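Local coordinates for protein Methylcobalamin\: coenzyme M methyltransferase (Methanosarcina mazei, PDB 4AY7) that transfers a methyl group from a methylated corrinoid to coenzyme M, a zinc-dependent step of methanogenesis, at residues Leu185-Asn197 with Phe227-Asn240. Residues are numbered along the deposited sequence; the frame is centred on the assembly and turned at random.
Sequences LDIATEASIIYAN and FLKSRLQKFASSVN
Two neighbouring outer helices of the TIM barrel, 178-202 and 221-238, pack here nearly parallel, their local axes 9.6 Å apart and crossing at -23°. At one end R231 grips D186 side-on: NE (3.1 Å) and NH2 both donate to D186 OD1 on its syn side. Both nitrogens come from the same face of the carboxylate, tilted well out of its plane, while OD1 lies close to the guanidinium plane. A bend at chi2 (82°) turns the arginine chain along L185, whose CB lies 3.7 Å from R231 NE, while R231 NH1 donates to F227 O within its own helix. With E182 as a second salt-bridge partner of NH2, the guanidinium is tied down on several sides. T189 OG1, bonded back to L185 O, sits against R231 CB at 3.2 Å. In the middle, the F235 ring reaches toward helix 178-202, with CG anti to the backbone N; S192 O meets its edge at CE2, A196 CB approaches CZ at 3.8 Å, and V239 CG2 covers one face over its centre. I193 CD1 reaches S238 CB at 3.6 Å. Where helix 221-238 ends, the N197 amide bridges two backbone groups: ND2 donates to S238 O almost straight (179°), and OD1 accepts from N240 N at 2.8 Å. F235, A196 and V239 also rest on strand 206-210, which lies between the two helices in the chain, the packing of successive beta-alpha units round a TIM barrel.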
loop_
_atom_site.group_PDB
_atom_site.type_symbol
_atom_site.label_atom_id
_atom_site.label_comp_id
_atom_site.label_asym_id
_atom_site.label_seq_id
_atom_site.Cartn_x
_atom_site.Cartn_y
_atom_site.Cartn_z
ATOM N N LEU A 185 7.764 5.794 17.277
ATOM C CA LEU A 185 6.764 6.300 16.359
ATOM C C LEU A 185 7.213 7.598 15.746
ATOM O O LEU A 185 7.137 7.745 14.550
ATOM C CB LEU A 185 5.444 6.486 17.091
ATOM C CG LEU A 185 4.772 5.150 17.437
ATOM C CD1 LEU A 185 3.608 5.357 18.414
ATOM C CD2 LEU A 185 4.237 4.516 16.161
ATOM N N ASP A 186 7.820 8.495 16.517
ATOM C CA ASP A 186 8.289 9.736 15.958
ATOM C C ASP A 186 9.425 9.589 14.976
ATOM O O ASP A 186 9.419 10.235 13.924
ATOM C CB ASP A 186 8.657 10.756 17.088
ATOM C CG ASP A 186 7.371 11.292 17.837
ATOM O OD1 ASP A 186 6.231 11.072 17.337
ATOM O OD2 ASP A 186 7.528 11.863 18.935
ATOM N N ILE A 187 10.421 8.757 15.288
ATOM C CA ILE A 187 11.503 8.500 14.346
ATOM C C ILE A 187 10.949 7.811 13.092
ATOM O O ILE A 187 11.302 8.212 11.961
ATOM C CB ILE A 187 12.583 7.588 14.949
ATOM C CG1 ILE A 187 13.256 8.283 16.163
ATOM C CG2 ILE A 187 13.613 7.213 13.909
ATOM C CD1 ILE A 187 13.888 7.336 17.162
ATOM N N ALA A 188 10.104 6.764 13.284
ATOM C CA ALA A 188 9.471 6.064 12.154
ATOM C C ALA A 188 8.692 7.038 11.274
ATOM O O ALA A 188 8.813 6.927 10.059
ATOM C CB ALA A 188 8.527 4.926 12.632
ATOM N N THR A 189 7.964 8.030 11.856
ATOM C CA THR A 189 7.131 8.920 11.044
ATOM C C THR A 189 8.005 9.857 10.227
ATOM O O THR A 189 7.736 10.064 9.037
ATOM C CB THR A 189 6.095 9.659 11.908
ATOM O OG1 THR A 189 5.337 8.652 12.568
ATOM C CG2 THR A 189 5.146 10.599 11.129
ATOM N N GLU A 190 9.084 10.328 10.845
ATOM C CA GLU A 190 9.990 11.212 10.193
ATOM C C GLU A 190 10.611 10.511 8.969
ATOM O O GLU A 190 10.729 11.083 7.905
ATOM C CB GLU A 190 11.072 11.627 11.197
ATOM C CG GLU A 190 12.197 12.491 10.675
ATOM C CD GLU A 190 13.220 12.846 11.793
ATOM O OE1 GLU A 190 12.778 13.139 12.957
ATOM O OE2 GLU A 190 14.471 12.839 11.510
ATOM N N ALA A 191 11.108 9.311 9.190
ATOM C CA ALA A 191 11.757 8.534 8.112
ATOM C C ALA A 191 10.723 8.291 7.016
ATOM O O ALA A 191 11.028 8.356 5.828
ATOM C CB ALA A 191 12.327 7.171 8.635
ATOM N N SER A 192 9.512 7.964 7.410
ATOM C CA SER A 192 8.423 7.643 6.436
ATOM C C SER A 192 8.142 8.820 5.511
ATOM O O SER A 192 8.017 8.661 4.306
ATOM C CB SER A 192 7.146 7.198 7.201
ATOM O OG SER A 192 7.363 5.856 7.691
ATOM N N ILE A 193 8.102 10.014 6.077
ATOM C CA ILE A 193 7.750 11.201 5.301
ATOM C C ILE A 193 8.887 11.482 4.313
ATOM O O ILE A 193 8.653 11.786 3.109
ATOM C CB ILE A 193 7.554 12.391 6.256
ATOM C CG1 ILE A 193 6.282 12.173 7.013
ATOM C CG2 ILE A 193 7.641 13.695 5.505
ATOM C CD1 ILE A 193 6.145 13.095 8.188
ATOM N N ILE A 194 10.113 11.357 4.801
ATOM C CA ILE A 194 11.298 11.587 3.949
ATOM C C ILE A 194 11.269 10.662 2.713
ATOM O O ILE A 194 11.522 11.093 1.589
ATOM C CB ILE A 194 12.617 11.423 4.704
ATOM C CG1 ILE A 194 12.808 12.564 5.742
ATOM C CG2 ILE A 194 13.810 11.350 3.711
ATOM C CD1 ILE A 194 13.819 12.325 6.856
ATOM N N TYR A 195 11.051 9.387 2.943
ATOM C CA TYR A 195 11.045 8.383 1.834
ATOM C C TYR A 195 9.867 8.613 0.907
ATOM O O TYR A 195 10.011 8.643 -0.320
ATOM C CB TYR A 195 10.962 6.996 2.432
ATOM C CG TYR A 195 10.873 5.842 1.427
ATOM C CD1 TYR A 195 11.575 5.863 0.229
ATOM C CD2 TYR A 195 10.094 4.736 1.699
ATOM C CE1 TYR A 195 11.504 4.810 -0.685
ATOM C CE2 TYR A 195 10.050 3.621 0.831
ATOM C CZ TYR A 195 10.749 3.684 -0.378
ATOM O OH TYR A 195 10.680 2.663 -1.279
ATOM N N ALA A 196 8.693 8.822 1.488
ATOM C CA ALA A 196 7.477 9.104 0.683
ATOM C C ALA A 196 7.686 10.311 -0.266
ATOM O O ALA A 196 7.443 10.209 -1.451
ATOM C CB ALA A 196 6.275 9.345 1.613
ATOM N N ASN A 197 8.159 11.441 0.254
ATOM C CA ASN A 197 8.467 12.561 -0.575
ATOM C C ASN A 197 9.481 12.353 -1.626
ATOM O O ASN A 197 9.402 12.963 -2.718
ATOM C CB ASN A 197 8.733 13.840 0.267
ATOM C CG ASN A 197 7.462 14.426 0.899
ATOM O OD1 ASN A 197 6.430 14.379 0.310
ATOM N ND2 ASN A 197 7.561 14.973 2.114
ATOM N N PHE A 227 -2.235 6.846 20.368
ATOM C CA PHE A 227 -0.844 6.979 19.853
ATOM C C PHE A 227 -0.605 6.978 18.349
ATOM O O PHE A 227 0.328 7.645 17.866
ATOM C CB PHE A 227 0.067 5.872 20.392
ATOM C CG PHE A 227 0.044 5.722 21.888
ATOM C CD1 PHE A 227 0.629 6.656 22.689
ATOM C CD2 PHE A 227 -0.561 4.609 22.474
ATOM C CE1 PHE A 227 0.592 6.498 24.064
ATOM C CE2 PHE A 227 -0.629 4.460 23.839
ATOM C CZ PHE A 227 -0.045 5.390 24.632
ATOM N N LEU A 228 -1.429 6.231 17.615
ATOM C CA LEU A 228 -1.150 5.946 16.190
ATOM C C LEU A 228 -1.735 6.992 15.289
ATOM O O LEU A 228 -1.071 7.450 14.366
ATOM C CB LEU A 228 -1.622 4.554 15.872
ATOM C CG LEU A 228 -1.137 3.416 16.792
ATOM C CD1 LEU A 228 -1.582 2.026 16.242
ATOM C CD2 LEU A 228 0.404 3.482 17.062
ATOM N N LYS A 229 -2.974 7.417 15.561
ATOM C CA LYS A 229 -3.696 8.359 14.711
ATOM C C LYS A 229 -2.878 9.627 14.447
ATOM O O LYS A 229 -2.780 10.065 13.303
ATOM C CB LYS A 229 -5.023 8.719 15.388
ATOM C CG LYS A 229 -5.957 9.525 14.544
ATOM C CD LYS A 229 -7.331 9.550 15.223
ATOM C CE LYS A 229 -8.147 10.726 14.790
ATOM N NZ LYS A 229 -9.637 10.526 15.020
ATOM N N SER A 230 -2.277 10.184 15.499
ATOM C CA SER A 230 -1.514 11.430 15.332
ATOM C C SER A 230 -0.329 11.322 14.407
ATOM O O SER A 230 -0.059 12.286 13.645
ATOM C CB SER A 230 -1.091 12.084 16.681
ATOM O OG SER A 230 -0.197 11.204 17.343
ATOM N N ARG A 231 0.341 10.153 14.393
ATOM C CA ARG A 231 1.418 9.993 13.485
ATOM C C ARG A 231 0.947 9.819 12.076
ATOM O O ARG A 231 1.546 10.356 11.144
ATOM C CB ARG A 231 2.391 8.845 13.918
ATOM C CG ARG A 231 3.306 9.196 15.093
ATOM C CD ARG A 231 2.653 9.058 16.480
ATOM N NE ARG A 231 3.515 9.619 17.518
ATOM C CZ ARG A 231 3.221 9.720 18.802
ATOM N NH1 ARG A 231 2.064 9.332 19.293
ATOM N NH2 ARG A 231 4.097 10.345 19.604
ATOM N N LEU A 232 -0.093 9.021 11.890
ATOM C CA LEU A 232 -0.698 8.864 10.516
ATOM C C LEU A 232 -1.194 10.209 9.957
ATOM O O LEU A 232 -0.887 10.528 8.798
ATOM C CB LEU A 232 -1.821 7.849 10.574
ATOM C CG LEU A 232 -1.348 6.426 10.847
ATOM C CD1 LEU A 232 -2.500 5.471 11.255
ATOM C CD2 LEU A 232 -0.606 5.846 9.628
ATOM N N GLN A 233 -1.855 11.030 10.807
ATOM C CA GLN A 233 -2.178 12.430 10.472
ATOM C C GLN A 233 -0.967 13.255 10.062
ATOM O O GLN A 233 -1.028 13.986 9.057
ATOM C CB GLN A 233 -2.858 13.127 11.638
ATOM C CG GLN A 233 -4.278 12.645 11.784
ATOM C CD GLN A 233 -4.977 13.118 13.064
ATOM O OE1 GLN A 233 -4.348 13.301 14.099
ATOM N NE2 GLN A 233 -6.280 13.260 12.999
ATOM N N LYS A 234 0.148 13.088 10.777
ATOM C CA LYS A 234 1.348 13.856 10.448
ATOM C C LYS A 234 1.911 13.409 9.125
ATOM O O LYS A 234 2.388 14.235 8.314
ATOM C CB LYS A 234 2.387 13.725 11.522
ATOM C CG LYS A 234 3.605 14.599 11.312
ATOM C CD LYS A 234 4.601 14.292 12.421
ATOM C CE LYS A 234 5.799 15.237 12.408
ATOM N NZ LYS A 234 5.299 16.645 12.275
ATOM N N PHE A 235 1.901 12.081 8.890
ATOM C CA PHE A 235 2.343 11.602 7.590
ATOM C C PHE A 235 1.544 12.193 6.432
ATOM O O PHE A 235 2.120 12.725 5.449
ATOM C CB PHE A 235 2.207 10.067 7.560
ATOM C CG PHE A 235 2.643 9.452 6.272
ATOM C CD1 PHE A 235 1.762 9.272 5.253
ATOM C CD2 PHE A 235 3.982 9.026 6.111
ATOM C CE1 PHE A 235 2.151 8.673 4.058
ATOM C CE2 PHE A 235 4.395 8.460 4.922
ATOM C CZ PHE A 235 3.464 8.298 3.876
ATOM N N ALA A 236 0.215 12.077 6.518
ATOM C CA ALA A 236 -0.677 12.476 5.408
ATOM C C ALA A 236 -0.518 13.948 5.192
ATOM O O ALA A 236 -0.429 14.410 4.054
ATOM C CB ALA A 236 -2.114 12.180 5.715
ATOM N N SER A 237 -0.354 14.690 6.284
ATOM C CA SER A 237 -0.217 16.139 6.095
ATOM C C SER A 237 1.125 16.601 5.539
ATOM O O SER A 237 1.238 17.708 5.020
ATOM C CB SER A 237 -0.624 16.881 7.358
ATOM O OG SER A 237 0.388 16.740 8.330
ATOM N N SER A 238 2.172 15.807 5.732
ATOM C CA SER A 238 3.520 16.212 5.356
ATOM C C SER A 238 3.993 15.709 3.990
ATOM O O SER A 238 5.057 16.118 3.488
ATOM C CB SER A 238 4.460 15.697 6.422
ATOM O OG SER A 238 4.057 16.109 7.750
ATOM N N VAL A 239 3.283 14.727 3.471
ATOM C CA VAL A 239 3.600 14.094 2.190
ATOM C C VAL A 239 2.940 14.864 1.051
ATOM O O VAL A 239 1.719 15.121 1.067
ATOM C CB VAL A 239 3.159 12.636 2.205
ATOM C CG1 VAL A 239 3.310 11.980 0.826
ATOM C CG2 VAL A 239 4.037 11.878 3.192
ATOM N N ASN A 240 3.753 15.198 0.064
ATOM C CA ASN A 240 3.390 16.120 -1.020
ATOM C C ASN A 240 2.684 15.449 -2.195
ATOM O O ASN A 240 3.003 15.686 -3.338
ATOM C CB ASN A 240 4.665 16.894 -1.439
ATOM C CG ASN A 240 5.157 17.763 -0.275
ATOM O OD1 ASN A 240 4.355 18.422 0.334
ATOM N ND2 ASN A 240 6.375 17.680 0.076
#